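Local coordinates for esterase E25 (Uncultured bacterium, PDB 4Q05), which hydrolyses carboxylic esters as a dimeric member of the bacterial hormone-sensitive lipase family, probably through a serine nucleophile, at residues D52-I57 against E328-G333; R75-W80 against P172-A177; L102-E107 against E152-A157; P126-K131 against E350-L355. One frame throughout, in Å; residues are numbered along the deposited sequence.

The four contacts tie different outer parts to one alpha/beta hydrolase core. Contacts 3 and 4 are the closest pair, with centres about 15 Å apart. They touch where Ile156 CG2 meets Leu351 CD2 at 4.2 Å, so helices 151-160 and 342-358 pack on each other. Contact 1 shares helix 342-358 as a neighbour, but its centre is about 26 Å from that of contact 4. It leads toward the probable active site through His332, and its Glu328 side chain is about 8 Å from a bound sodium ion. Contact 2 is remote. Its centre lies about 33 Å from that of contact 1 and about 38 Å from that of contact 4, which lies on the opposite side of the chain's centre.

Contact 1 (D52-I57 against E328-G333)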
loop_
_atom_site.group_PDB
_atom_site.type_symbol
_atom_site.label_atom_id
_atom_site.label_comp_id
_atom_site.label_asym_id
_atom_site.label_seq_id
_atom_site.Cartn_x
_atom_site.Cartn_y
_atom_site.Cartn_z
ATOM N N ASP A 52 -16.920 0.646 -10.403
ATOM C CA ASP A 52 -18.107 1.481 -10.546
ATOM C C ASP A 52 -18.839 1.641 -9.223
ATOM O O ASP A 52 -19.257 2.735 -8.873
ATOM C CB ASP A 52 -19.041 0.916 -11.616
ATOM C CG ASP A 52 -18.427 0.979 -12.998
ATOM O OD1 ASP A 52 -17.426 1.719 -13.161
ATOM O OD2 ASP A 52 -18.929 0.295 -13.914
ATOM N N VAL A 53 -18.979 0.553 -8.477
ATOM C CA VAL A 53 -19.659 0.614 -7.185
ATOM C C VAL A 53 -18.994 1.638 -6.256
ATOM O O VAL A 53 -19.665 2.474 -5.651
ATOM C CB VAL A 53 -19.692 -0.774 -6.497
ATOM C CG1 VAL A 53 -20.324 -0.682 -5.114
ATOM C CG2 VAL A 53 -20.437 -1.788 -7.363
ATOM N N LEU A 54 -17.672 1.570 -6.128
ATOM C CA LEU A 54 -16.972 2.470 -5.207
ATOM C C LEU A 54 -16.963 3.893 -5.762
ATOM O O LEU A 54 -17.182 4.875 -5.033
ATOM C CB LEU A 54 -15.542 1.985 -4.950
ATOM C CG LEU A 54 -14.746 2.866 -3.996
ATOM C CD1 LEU A 54 -15.476 2.964 -2.667
ATOM C CD2 LEU A 54 -13.323 2.322 -3.803
ATOM N N TYR A 55 -16.728 4.002 -7.064
ATOM C CA TYR A 55 -16.804 5.293 -7.730
ATOM C C TYR A 55 -18.150 5.975 -7.445
ATOM O O TYR A 55 -18.212 7.170 -7.130
ATOM C CB TYR A 55 -16.624 5.120 -9.224
ATOM C CG TYR A 55 -16.664 6.424 -9.989
ATOM C CD1 TYR A 55 -17.873 6.959 -10.423
ATOM C CD2 TYR A 55 -15.496 7.121 -10.279
ATOM C CE1 TYR A 55 -17.921 8.154 -11.130
ATOM C CE2 TYR A 55 -15.533 8.320 -10.993
ATOM C CZ TYR A 55 -16.752 8.830 -11.410
ATOM O OH TYR A 55 -16.807 10.012 -12.109
ATOM N N ASN A 56 -19.234 5.218 -7.545
ATOM C CA ASN A 56 -20.554 5.807 -7.300
ATOM C C ASN A 56 -20.755 6.190 -5.833
ATOM O O ASN A 56 -21.285 7.255 -5.528
ATOM C CB ASN A 56 -21.665 4.885 -7.812
ATOM C CG ASN A 56 -21.717 4.841 -9.334
ATOM O OD1 ASN A 56 -21.368 5.818 -10.000
ATOM N ND2 ASN A 56 -22.138 3.704 -9.891
ATOM N N ILE A 57 -20.308 5.329 -4.923
ATOM C CA ILE A 57 -20.360 5.663 -3.509
ATOM C C ILE A 57 -19.635 6.976 -3.249
ATOM O O ILE A 57 -20.168 7.888 -2.618
ATOM C CB ILE A 57 -19.730 4.566 -2.645
ATOM C CG1 ILE A 57 -20.647 3.341 -2.595
ATOM C CG2 ILE A 57 -19.464 5.086 -1.237
ATOM C CD1 ILE A 57 -20.068 2.188 -1.801
ATOM N N GLU A 328 -7.469 1.719 -4.250
ATOM C CA GLU A 328 -7.765 3.035 -4.796
ATOM C C GLU A 328 -9.158 3.486 -4.351
ATOM O O GLU A 328 -10.126 2.743 -4.513
ATOM C CB GLU A 328 -7.729 2.944 -6.325
ATOM C CG GLU A 328 -8.153 4.186 -7.069
ATOM C CD GLU A 328 -7.106 5.265 -7.001
ATOM O OE1 GLU A 328 -6.155 5.120 -6.198
ATOM O OE2 GLU A 328 -7.236 6.259 -7.740
ATOM N N GLY A 329 -9.247 4.700 -3.804
ATOM C CA GLY A 329 -10.514 5.313 -3.431
ATOM C C GLY A 329 -10.999 4.998 -2.023
ATOM O O GLY A 329 -11.856 5.694 -1.473
ATOM N N ILE A 330 -10.433 3.963 -1.414
ATOM C CA ILE A 330 -10.955 3.495 -0.136
ATOM C C ILE A 330 -10.453 4.278 1.074
ATOM O O ILE A 330 -9.237 4.474 1.249
ATOM C CB ILE A 330 -10.724 1.983 0.027
ATOM C CG1 ILE A 330 -11.862 1.228 -0.676
ATOM C CG2 ILE A 330 -10.609 1.587 1.503
ATOM C CD1 ILE A 330 -11.980 -0.240 -0.283
ATOM N N ALA A 331 -11.405 4.732 1.893
ATOM C CA ALA A 331 -11.100 5.414 3.142
ATOM C C ALA A 331 -11.238 4.434 4.300
ATOM O O ALA A 331 -11.556 3.269 4.092
ATOM C CB ALA A 331 -12.037 6.602 3.347
ATOM N N HIS A 332 -11.021 4.925 5.520
ATOM C CA HIS A 332 -11.065 4.103 6.729
ATOM C C HIS A 332 -12.301 3.214 6.793
ATOM O O HIS A 332 -13.401 3.716 6.936
ATOM C CB HIS A 332 -11.071 5.021 7.944
ATOM C CG HIS A 332 -11.159 4.308 9.253
ATOM N ND1 HIS A 332 -10.093 3.626 9.807
ATOM C CD2 HIS A 332 -12.179 4.202 10.139
ATOM C CE1 HIS A 332 -10.457 3.132 10.977
ATOM N NE2 HIS A 332 -11.717 3.465 11.201
ATOM N N GLY A 333 -12.110 1.902 6.700
ATOM C CA GLY A 333 -13.208 0.956 6.818
ATOM C C GLY A 333 -14.064 0.744 5.580
ATOM O O GLY A 333 -14.984 -0.065 5.621
#
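Leu54 and Gly329 mark the nearest approach of the two backbones, with CA atoms 7.3 Å apart, where helix 52-59 meets the loop after strand 322-327. From the helix, Leu54 makes the contact by itself. Its chi1 of -180° and chi2 of 58° together bring CD2 to the loop. Leu54 CD2 lies 3.3 Å from Glu328 O. Leu54 CD2 also meets Ile330 CG1 at 3.6 Å. The Leu54 and Ile330 side chains cross at about a right angle. Gly329 sits between these two partners with a positive phi of 88°. Its bare backbone lets Leu54 CD2 come within 4.0 Å of Gly329 C. All four residues are buried, and Glu343 of helix 342-358 packs against both Leu54 and Ile330. The Glu328 carboxylate serves another interface. Its OE2 is hydrogen-bonded to Asp244 N and its OE1 to Ser306 OG, both of the second subunit. Further along the loop, His332 touches Asp302. The helix thus packs on the loop after the last strand of the sheet; in the alpha/beta hydrolase fold that loop carries the catalytic histidine, here probably His332.

Contact 2 (R75-W80 against P172-A177); sequences RTESEW and PPSHPA
Pro173 makes apolar contacts with two residues of helix 77-88. It follows a cis peptide bond, and its ring turns toward the helix. Pro173 CB meets Glu77 CG at 3.8 Å. Pro173 CG packs on Trp80 CB at 3.9 Å. The pyrrolidine ring thus rests on two side chains that lie one helical turn apart. The Trp80 indole leads away from the loop and packs on Ala265, Ala266 and Leu269 of helix 262-271.

A water provides the polar link. The Glu77 chain is extended, with CG opposite the backbone N (chi1 -168°), and it brings the carboxylate close to Ser174. The water donates to Glu77 OE2 at 2.7 Å and is hydrogen-bonded to Ser174 OG at 3.1 Å. Arg81 adds a long, weak ion pair to Glu77.

Hydrogen bonds within 75-80 fix the start of the helix. Glu79 N donates to Thr76 OG1 at 2.8 Å. Glu79 OE1 accepts twice, from Arg75 N at 2.7 Å and from Thr76 N at 3.1 Å. The second donor comes from above the carboxylate plane. Thr76 is the N-cap, and with Glu79 it forms a capping box. On this capped first turn of helix 77-88 packs the loop that joins strand 164-168 to helix 179-194 in the alpha/beta hydrolase fold.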
loop_
_atom_site.group_PDB
_atom_site.type_symbol
_atom_site.label_atom_id
_atom_site.label_comp_id
_atom_site.label_asym_id
_atom_site.label_seq_id
_atom_site.Cartn_x
_atom_site.Cartn_y
_atom_site.Cartn_z
ATOM N N ARG A 75 -16.331 16.125 26.978
ATOM C CA ARG A 75 -15.425 16.296 28.102
ATOM C C ARG A 75 -15.912 15.485 29.291
ATOM O O ARG A 75 -15.113 14.963 30.061
ATOM C CB ARG A 75 -15.286 17.774 28.476
ATOM C CG ARG A 75 -14.296 18.522 27.616
ATOM C CD ARG A 75 -14.770 19.925 27.272
ATOM N NE ARG A 75 -14.756 20.835 28.410
ATOM C CZ ARG A 75 -15.836 21.428 28.912
ATOM N NH1 ARG A 75 -17.033 21.203 28.378
ATOM N NH2 ARG A 75 -15.719 22.244 29.952
ATOM N N THR A 76 -17.229 15.362 29.425
ATOM C CA THR A 76 -17.804 14.658 30.557
ATOM C C THR A 76 -18.235 13.269 30.127
ATOM O O THR A 76 -18.488 13.023 28.953
ATOM C CB THR A 76 -19.033 15.407 31.114
ATOM O OG1 THR A 76 -20.125 15.276 30.202
ATOM C CG2 THR A 76 -18.721 16.898 31.317
ATOM N N GLU A 77 -18.317 12.361 31.084
ATOM C CA GLU A 77 -18.782 11.020 30.809
ATOM C C GLU A 77 -20.159 11.086 30.158
ATOM O O GLU A 77 -20.470 10.324 29.244
ATOM C CB GLU A 77 -18.838 10.235 32.114
ATOM C CG GLU A 77 -19.024 8.757 31.955
ATOM C CD GLU A 77 -18.830 8.028 33.273
ATOM O OE1 GLU A 77 -18.425 8.697 34.255
ATOM O OE2 GLU A 77 -19.080 6.801 33.326
ATOM N N SER A 78 -20.976 12.024 30.618
ATOM C CA SER A 78 -22.312 12.185 30.069
ATOM C C SER A 78 -22.277 12.659 28.604
ATOM O O SER A 78 -23.056 12.202 27.763
ATOM C CB SER A 78 -23.125 13.139 30.947
ATOM O OG SER A 78 -24.409 13.334 30.396
ATOM N N GLU A 79 -21.376 13.577 28.295
ATOM C CA GLU A 79 -21.202 14.001 26.909
ATOM C C GLU A 79 -20.655 12.854 26.056
ATOM O O GLU A 79 -21.021 12.712 24.888
ATOM C CB GLU A 79 -20.289 15.224 26.829
ATOM C CG GLU A 79 -20.938 16.498 27.356
ATOM C CD GLU A 79 -19.939 17.615 27.565
ATOM O OE1 GLU A 79 -18.720 17.330 27.567
ATOM O OE2 GLU A 79 -20.373 18.777 27.722
ATOM N N TRP A 80 -19.785 12.033 26.636
ATOM C CA TRP A 80 -19.298 10.863 25.915
ATOM C C TRP A 80 -20.445 9.930 25.572
ATOM O O TRP A 80 -20.600 9.541 24.419
ATOM C CB TRP A 80 -18.217 10.119 26.702
ATOM C CG TRP A 80 -16.868 10.673 26.424
ATOM C CD1 TRP A 80 -16.084 11.382 27.277
ATOM C CD2 TRP A 80 -16.162 10.609 25.180
ATOM N NE1 TRP A 80 -14.909 11.745 26.650
ATOM C CE2 TRP A 80 -14.934 11.283 25.360
ATOM C CE3 TRP A 80 -16.443 10.037 23.934
ATOM C CZ2 TRP A 80 -13.984 11.407 24.340
ATOM C CZ3 TRP A 80 -15.489 10.149 22.916
ATOM C CH2 TRP A 80 -14.278 10.841 23.127
ATOM N N PRO A 172 -14.316 2.341 27.281
ATOM C CA PRO A 172 -14.551 3.623 27.953
ATOM C C PRO A 172 -15.799 4.265 27.352
ATOM O O PRO A 172 -16.169 3.922 26.219
ATOM C CB PRO A 172 -13.313 4.452 27.586
ATOM C CG PRO A 172 -12.299 3.475 27.088
ATOM C CD PRO A 172 -13.074 2.335 26.494
ATOM N N PRO A 173 -16.424 5.218 28.067
ATOM C CA PRO A 173 -15.991 5.785 29.353
ATOM C C PRO A 173 -16.367 4.930 30.562
ATOM O O PRO A 173 -15.740 5.081 31.607
ATOM C CB PRO A 173 -16.768 7.105 29.418
ATOM C CG PRO A 173 -18.027 6.816 28.692
ATOM C CD PRO A 173 -17.581 5.955 27.521
ATOM N N SER A 174 -17.368 4.064 30.426
ATOM C CA SER A 174 -17.856 3.272 31.556
ATOM C C SER A 174 -16.805 2.286 32.039
ATOM O O SER A 174 -16.709 2.018 33.232
ATOM C CB SER A 174 -19.134 2.512 31.180
ATOM O OG SER A 174 -20.161 3.391 30.739
ATOM N N HIS A 175 -16.032 1.731 31.105
ATOM C CA HIS A 175 -15.007 0.745 31.447
ATOM C C HIS A 175 -13.667 1.149 30.879
ATOM O O HIS A 175 -13.323 0.792 29.740
ATOM C CB HIS A 175 -15.389 -0.659 30.951
ATOM C CG HIS A 175 -16.802 -1.037 31.267
ATOM N ND1 HIS A 175 -17.172 -1.600 32.471
ATOM C CD2 HIS A 175 -17.938 -0.914 30.542
ATOM C CE1 HIS A 175 -18.475 -1.821 32.467
ATOM N NE2 HIS A 175 -18.964 -1.415 31.307
ATOM N N PRO A 176 -12.895 1.895 31.674
ATOM C CA PRO A 176 -11.603 2.410 31.218
ATOM C C PRO A 176 -10.684 1.272 30.824
ATOM O O PRO A 176 -10.809 0.158 31.350
ATOM C CB PRO A 176 -11.063 3.128 32.459
ATOM C CG PRO A 176 -12.289 3.523 33.227
ATOM C CD PRO A 176 -13.255 2.391 33.017
ATOM N N ALA A 177 -9.780 1.534 29.891
ATOM C CA ALA A 177 -8.733 0.572 29.596
ATOM C C ALA A 177 -8.111 0.187 30.944
ATOM O O ALA A 177 -8.097 1.007 31.862
ATOM C CB ALA A 177 -7.705 1.200 28.687
HETATM O O HOH W 1 -20.817 6.380 31.293
#

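Contact 3 (L102-E107 against E152-A157)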
loop_
_atom_site.group_PDB
_atom_site.type_symbol
_atom_site.label_atom_id
_atom_site.label_comp_id
_atom_site.label_asym_id
_atom_site.label_seq_id
_atom_site.Cartn_x
_atom_site.Cartn_y
_atom_site.Cartn_z
ATOM N N LEU A 102 -28.184 -11.718 3.832
ATOM C CA LEU A 102 -27.177 -12.702 3.472
ATOM C C LEU A 102 -27.341 -14.022 4.219
ATOM O O LEU A 102 -26.557 -14.953 4.037
ATOM C CB LEU A 102 -25.780 -12.120 3.680
ATOM C CG LEU A 102 -25.507 -10.905 2.788
ATOM C CD1 LEU A 102 -24.201 -10.226 3.154
ATOM C CD2 LEU A 102 -25.503 -11.325 1.333
ATOM N N SER A 103 -28.368 -14.103 5.054
ATOM C CA SER A 103 -28.621 -15.328 5.791
ATOM C C SER A 103 -27.477 -15.606 6.762
ATOM O O SER A 103 -27.009 -16.734 6.882
ATOM C CB SER A 103 -28.797 -16.499 4.820
ATOM O OG SER A 103 -29.964 -16.321 4.033
ATOM N N VAL A 104 -27.020 -14.565 7.445
ATOM C CA VAL A 104 -25.999 -14.736 8.456
ATOM C C VAL A 104 -26.684 -14.797 9.813
ATOM O O VAL A 104 -27.537 -13.971 10.126
ATOM C CB VAL A 104 -24.965 -13.594 8.427
ATOM C CG1 VAL A 104 -23.877 -13.852 9.450
ATOM C CG2 VAL A 104 -24.346 -13.489 7.043
ATOM N N SER A 105 -26.336 -15.806 10.598
ATOM C CA SER A 105 -26.857 -15.930 11.949
ATOM C C SER A 105 -25.992 -15.071 12.854
ATOM O O SER A 105 -24.768 -15.210 12.853
ATOM C CB SER A 105 -26.806 -17.398 12.389
ATOM O OG SER A 105 -26.853 -17.521 13.796
ATOM N N VAL A 106 -26.624 -14.173 13.608
ATOM C CA VAL A 106 -25.911 -13.381 14.602
ATOM C C VAL A 106 -26.528 -13.567 15.980
ATOM O O VAL A 106 -27.659 -13.140 16.231
ATOM C CB VAL A 106 -25.913 -11.890 14.257
ATOM C CG1 VAL A 106 -25.128 -11.123 15.305
ATOM C CG2 VAL A 106 -25.328 -11.672 12.860
ATOM N N GLU A 107 -25.785 -14.200 16.877
ATOM C CA GLU A 107 -26.358 -14.597 18.166
ATOM C C GLU A 107 -25.509 -14.143 19.330
ATOM O O GLU A 107 -24.326 -14.484 19.406
ATOM C CB GLU A 107 -26.528 -16.113 18.234
ATOM C CG GLU A 107 -27.591 -16.656 17.278
ATOM C CD GLU A 107 -29.011 -16.359 17.738
ATOM O OE1 GLU A 107 -29.192 -15.788 18.840
ATOM O OE2 GLU A 107 -29.951 -16.704 16.998
ATOM N N GLU A 152 -18.819 -5.582 10.589
ATOM C CA GLU A 152 -17.630 -6.105 9.924
ATOM C C GLU A 152 -17.503 -7.627 10.086
ATOM O O GLU A 152 -16.993 -8.314 9.197
ATOM C CB GLU A 152 -16.366 -5.401 10.412
ATOM C CG GLU A 152 -15.093 -5.908 9.756
ATOM C CD GLU A 152 -13.845 -5.211 10.281
ATOM O OE1 GLU A 152 -13.782 -4.892 11.492
ATOM O OE2 GLU A 152 -12.920 -4.990 9.479
ATOM N N ALA A 153 -17.954 -8.142 11.228
ATOM C CA ALA A 153 -17.937 -9.577 11.492
ATOM C C ALA A 153 -18.828 -10.303 10.500
ATOM O O ALA A 153 -18.512 -11.392 10.032
ATOM C CB ALA A 153 -18.427 -9.854 12.904
ATOM N N ILE A 154 -19.972 -9.706 10.216
ATOM C CA ILE A 154 -20.900 -10.277 9.247
ATOM C C ILE A 154 -20.246 -10.323 7.861
ATOM O O ILE A 154 -20.351 -11.323 7.142
ATOM C CB ILE A 154 -22.191 -9.458 9.210
ATOM C CG1 ILE A 154 -22.946 -9.617 10.536
ATOM C CG2 ILE A 154 -23.068 -9.863 8.020
ATOM C CD1 ILE A 154 -23.994 -8.535 10.761
ATOM N N VAL A 155 -19.546 -9.247 7.502
ATOM C CA VAL A 155 -18.872 -9.185 6.208
ATOM C C VAL A 155 -17.776 -10.233 6.114
ATOM O O VAL A 155 -17.672 -10.961 5.124
ATOM C CB VAL A 155 -18.224 -7.812 5.957
ATOM C CG1 VAL A 155 -17.359 -7.879 4.715
ATOM C CG2 VAL A 155 -19.279 -6.729 5.833
ATOM N N ILE A 156 -16.944 -10.307 7.146
ATOM C CA ILE A 156 -15.906 -11.306 7.175
ATOM C C ILE A 156 -16.515 -12.707 7.091
ATOM O O ILE A 156 -16.076 -13.549 6.303
ATOM C CB ILE A 156 -15.060 -11.169 8.462
ATOM C CG1 ILE A 156 -14.275 -9.849 8.444
ATOM C CG2 ILE A 156 -14.133 -12.349 8.614
ATOM C CD1 ILE A 156 -13.581 -9.519 9.780
ATOM N N ALA A 157 -17.524 -12.960 7.913
ATOM C CA ALA A 157 -18.127 -14.295 7.940
ATOM C C ALA A 157 -18.613 -14.721 6.549
ATOM O O ALA A 157 -18.225 -15.778 6.060
ATOM C CB ALA A 157 -19.256 -14.361 8.953
#
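Val104 and Val106 both hold CG1 opposite the backbone N (chi1 -177° and -179°), and each turns its CG2 methyl to Ile154. Ile154 has chi1 at -68°, which sends CG2 to Val104 and the CG1-CD1 branch to Val106. Ile154 CG2 meets Val104 CG2 at 4.0 Å. Val106 CG2 lies 3.9 Å from Ile154 CG1 and 4.0 Å from Ile154 CD1. The Val106 and Ile154 side chains cross at about a right angle, while Val104 meets Ile154 at a slant. Only apolar carbons take part. The backbones are nearest at Val104 and Ile154, with CA atoms 6.8 Å apart.

Just before Val104, Ser103 ends helix 91-102 in a Schellman motif. Its positive phi turns the chain into strand 105-111. Helix 91-102 also covers Ile154, through Ala95, Ile98 and Ser99. On the same helix as Ile154, Glu152 OE1 is hydrogen-bonded to Ser205 OG, next to the probable nucleophile Ser206. Helix 151-160 thus packs on the start of strand 105-111 and the residue leading into it. That strand is outermost within this chain and pairs antiparallel with strand 114-120, as at the antiparallel end of the sheet in the alpha/beta hydrolase fold.

Contact 4 (P126-K131 against E350-L355); sequences PDLEDK and ELNAFL
Leu128 packs on Leu355 where a short 3-10 segment and a type I beta turn, just ahead of strand 132-136, meet helix 342-358 of the alpha/beta hydrolase fold. The 3-10 segment opens at Pro126, whose O accepts from Glu129 N at 3.2 Å. Asp127 follows and lies against Leu356. Leu128 is the buried residue that faces the helix. With chi1 at -63° its CG lies opposite the carbonyl carbon, and the isobutyl group extends to the helix. Leu128 CD2 comes to 4.1 Å from Leu355 CB. The two leucine side chains cross at about a right angle. The other methyl, CD1, lies against the amide end of Asn352, one turn earlier in the helix. Leu356 also touches Leu128.

Leu128 begins the beta turn, and its O accepts from Lys131 N at 3.0 Å. Glu129 is exposed and forms a salt bridge with Arg163. Asp130 has two cationic partners, Lys199 at OD2 and Lys131 at OD1. The Lys131 side chain folds back over the turn. Its NZ donates to Asp127 O at 2.8 Å, tilted 24° from the carbonyl plane. This bond ties the 3-10 segment to the turn. Lys131 NZ also reaches the syn lone pair of Asp130 OD1, closing a salt bridge of 2.7 Å.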
loop_
_atom_site.group_PDB
_atom_site.type_symbol
_atom_site.label_atom_id
_atom_site.label_comp_id
_atom_site.label_asym_id
_atom_site.label_seq_id
_atom_site.Cartn_x
_atom_site.Cartn_y
_atom_site.Cartn_z
ATOM N N PRO A 126 -14.957 -25.538 3.155
ATOM C CA PRO A 126 -14.631 -26.879 3.649
ATOM C C PRO A 126 -13.414 -26.884 4.573
ATOM O O PRO A 126 -13.489 -27.417 5.683
ATOM C CB PRO A 126 -14.334 -27.653 2.363
ATOM C CG PRO A 126 -15.234 -27.004 1.344
ATOM C CD PRO A 126 -15.277 -25.537 1.714
ATOM N N ASP A 127 -12.309 -26.291 4.138
ATOM C CA ASP A 127 -11.099 -26.328 4.954
ATOM C C ASP A 127 -11.109 -25.297 6.086
ATOM O O ASP A 127 -10.136 -25.195 6.824
ATOM C CB ASP A 127 -9.837 -26.170 4.099
ATOM C CG ASP A 127 -9.606 -27.351 3.162
ATOM O OD1 ASP A 127 -9.960 -28.496 3.526
ATOM O OD2 ASP A 127 -9.065 -27.131 2.058
ATOM N N LEU A 128 -12.197 -24.535 6.215
ATOM C CA LEU A 128 -12.345 -23.590 7.330
ATOM C C LEU A 128 -13.405 -24.063 8.319
ATOM O O LEU A 128 -13.744 -23.365 9.284
ATOM C CB LEU A 128 -12.686 -22.191 6.824
ATOM C CG LEU A 128 -11.614 -21.546 5.946
ATOM C CD1 LEU A 128 -11.987 -20.105 5.619
ATOM C CD2 LEU A 128 -10.263 -21.614 6.645
ATOM N N GLU A 129 -13.912 -25.266 8.077
ATOM C CA GLU A 129 -14.973 -25.837 8.894
ATOM C C GLU A 129 -14.583 -26.019 10.370
ATOM O O GLU A 129 -15.420 -25.862 11.249
ATOM C CB GLU A 129 -15.454 -27.158 8.275
ATOM C CG GLU A 129 -16.514 -27.868 9.076
ATOM C CD GLU A 129 -17.787 -27.065 9.203
ATOM O OE1 GLU A 129 -18.088 -26.277 8.287
ATOM O OE2 GLU A 129 -18.488 -27.233 10.222
ATOM N N ASP A 130 -13.325 -26.350 10.648
ATOM C CA ASP A 130 -12.878 -26.467 12.038
ATOM C C ASP A 130 -12.073 -25.246 12.474
ATOM O O ASP A 130 -11.309 -25.304 13.441
ATOM C CB ASP A 130 -12.029 -27.720 12.239
ATOM C CG ASP A 130 -10.701 -27.652 11.502
ATOM O OD1 ASP A 130 -10.581 -26.849 10.547
ATOM O OD2 ASP A 130 -9.783 -28.413 11.872
ATOM N N LYS A 131 -12.240 -24.139 11.761
ATOM C CA LYS A 131 -11.461 -22.943 12.048
ATOM C C LYS A 131 -12.370 -21.880 12.660
ATOM O O LYS A 131 -13.594 -21.975 12.579
ATOM C CB LYS A 131 -10.811 -22.416 10.765
ATOM C CG LYS A 131 -9.986 -23.453 9.988
ATOM C CD LYS A 131 -8.954 -24.131 10.869
ATOM C CE LYS A 131 -7.921 -24.891 10.036
ATOM N NZ LYS A 131 -8.573 -25.778 9.043
ATOM N N GLU A 350 -9.398 -12.751 -0.953
ATOM C CA GLU A 350 -7.995 -12.839 -0.550
ATOM C C GLU A 350 -7.866 -13.269 0.920
ATOM O O GLU A 350 -7.023 -14.094 1.253
ATOM C CB GLU A 350 -7.279 -11.502 -0.771
ATOM C CG GLU A 350 -7.152 -11.093 -2.246
ATOM C CD GLU A 350 -6.045 -11.841 -3.001
ATOM O OE1 GLU A 350 -5.314 -12.659 -2.395
ATOM O OE2 GLU A 350 -5.913 -11.600 -4.218
ATOM N N LEU A 351 -8.703 -12.715 1.799
ATOM C CA LEU A 351 -8.656 -13.103 3.202
ATOM C C LEU A 351 -8.925 -14.597 3.295
ATOM O O LEU A 351 -8.207 -15.335 3.972
ATOM C CB LEU A 351 -9.683 -12.327 4.037
ATOM C CG LEU A 351 -9.677 -12.693 5.530
ATOM C CD1 LEU A 351 -8.269 -12.585 6.105
ATOM C CD2 LEU A 351 -10.664 -11.851 6.344
ATOM N N ASN A 352 -9.961 -15.043 2.598
ATOM C CA ASN A 352 -10.288 -16.457 2.579
ATOM C C ASN A 352 -9.095 -17.306 2.176
ATOM O O ASN A 352 -8.787 -18.306 2.823
ATOM C CB ASN A 352 -11.463 -16.732 1.644
ATOM C CG ASN A 352 -11.716 -18.218 1.467
ATOM O OD1 ASN A 352 -12.433 -18.839 2.254
ATOM N ND2 ASN A 352 -11.119 -18.793 0.447
ATOM N N ALA A 353 -8.418 -16.907 1.104
ATOM C CA ALA A 353 -7.248 -17.643 0.644
ATOM C C ALA A 353 -6.150 -17.609 1.703
ATOM O O ALA A 353 -5.410 -18.565 1.885
ATOM C CB ALA A 353 -6.741 -17.087 -0.683
ATOM N N PHE A 354 -6.072 -16.496 2.410
ATOM C CA PHE A 354 -5.046 -16.280 3.418
ATOM C C PHE A 354 -5.305 -17.184 4.622
ATOM O O PHE A 354 -4.381 -17.770 5.174
ATOM C CB PHE A 354 -5.062 -14.804 3.823
ATOM C CG PHE A 354 -3.973 -14.417 4.770
ATOM C CD1 PHE A 354 -2.740 -14.001 4.295
ATOM C CD2 PHE A 354 -4.195 -14.433 6.141
ATOM C CE1 PHE A 354 -1.736 -13.621 5.167
ATOM C CE2 PHE A 354 -3.196 -14.037 7.022
ATOM C CZ PHE A 354 -1.961 -13.640 6.531
ATOM N N LEU A 355 -6.570 -17.299 5.019
ATOM C CA LEU A 355 -6.957 -18.203 6.105
ATOM C C LEU A 355 -6.751 -19.671 5.719
ATOM O O LEU A 355 -6.315 -20.479 6.534
ATOM C CB LEU A 355 -8.416 -17.974 6.506
ATOM C CG LEU A 355 -8.791 -16.580 7.017
ATOM C CD1 LEU A 355 -10.263 -16.538 7.383
ATOM C CD2 LEU A 355 -7.923 -16.179 8.208
#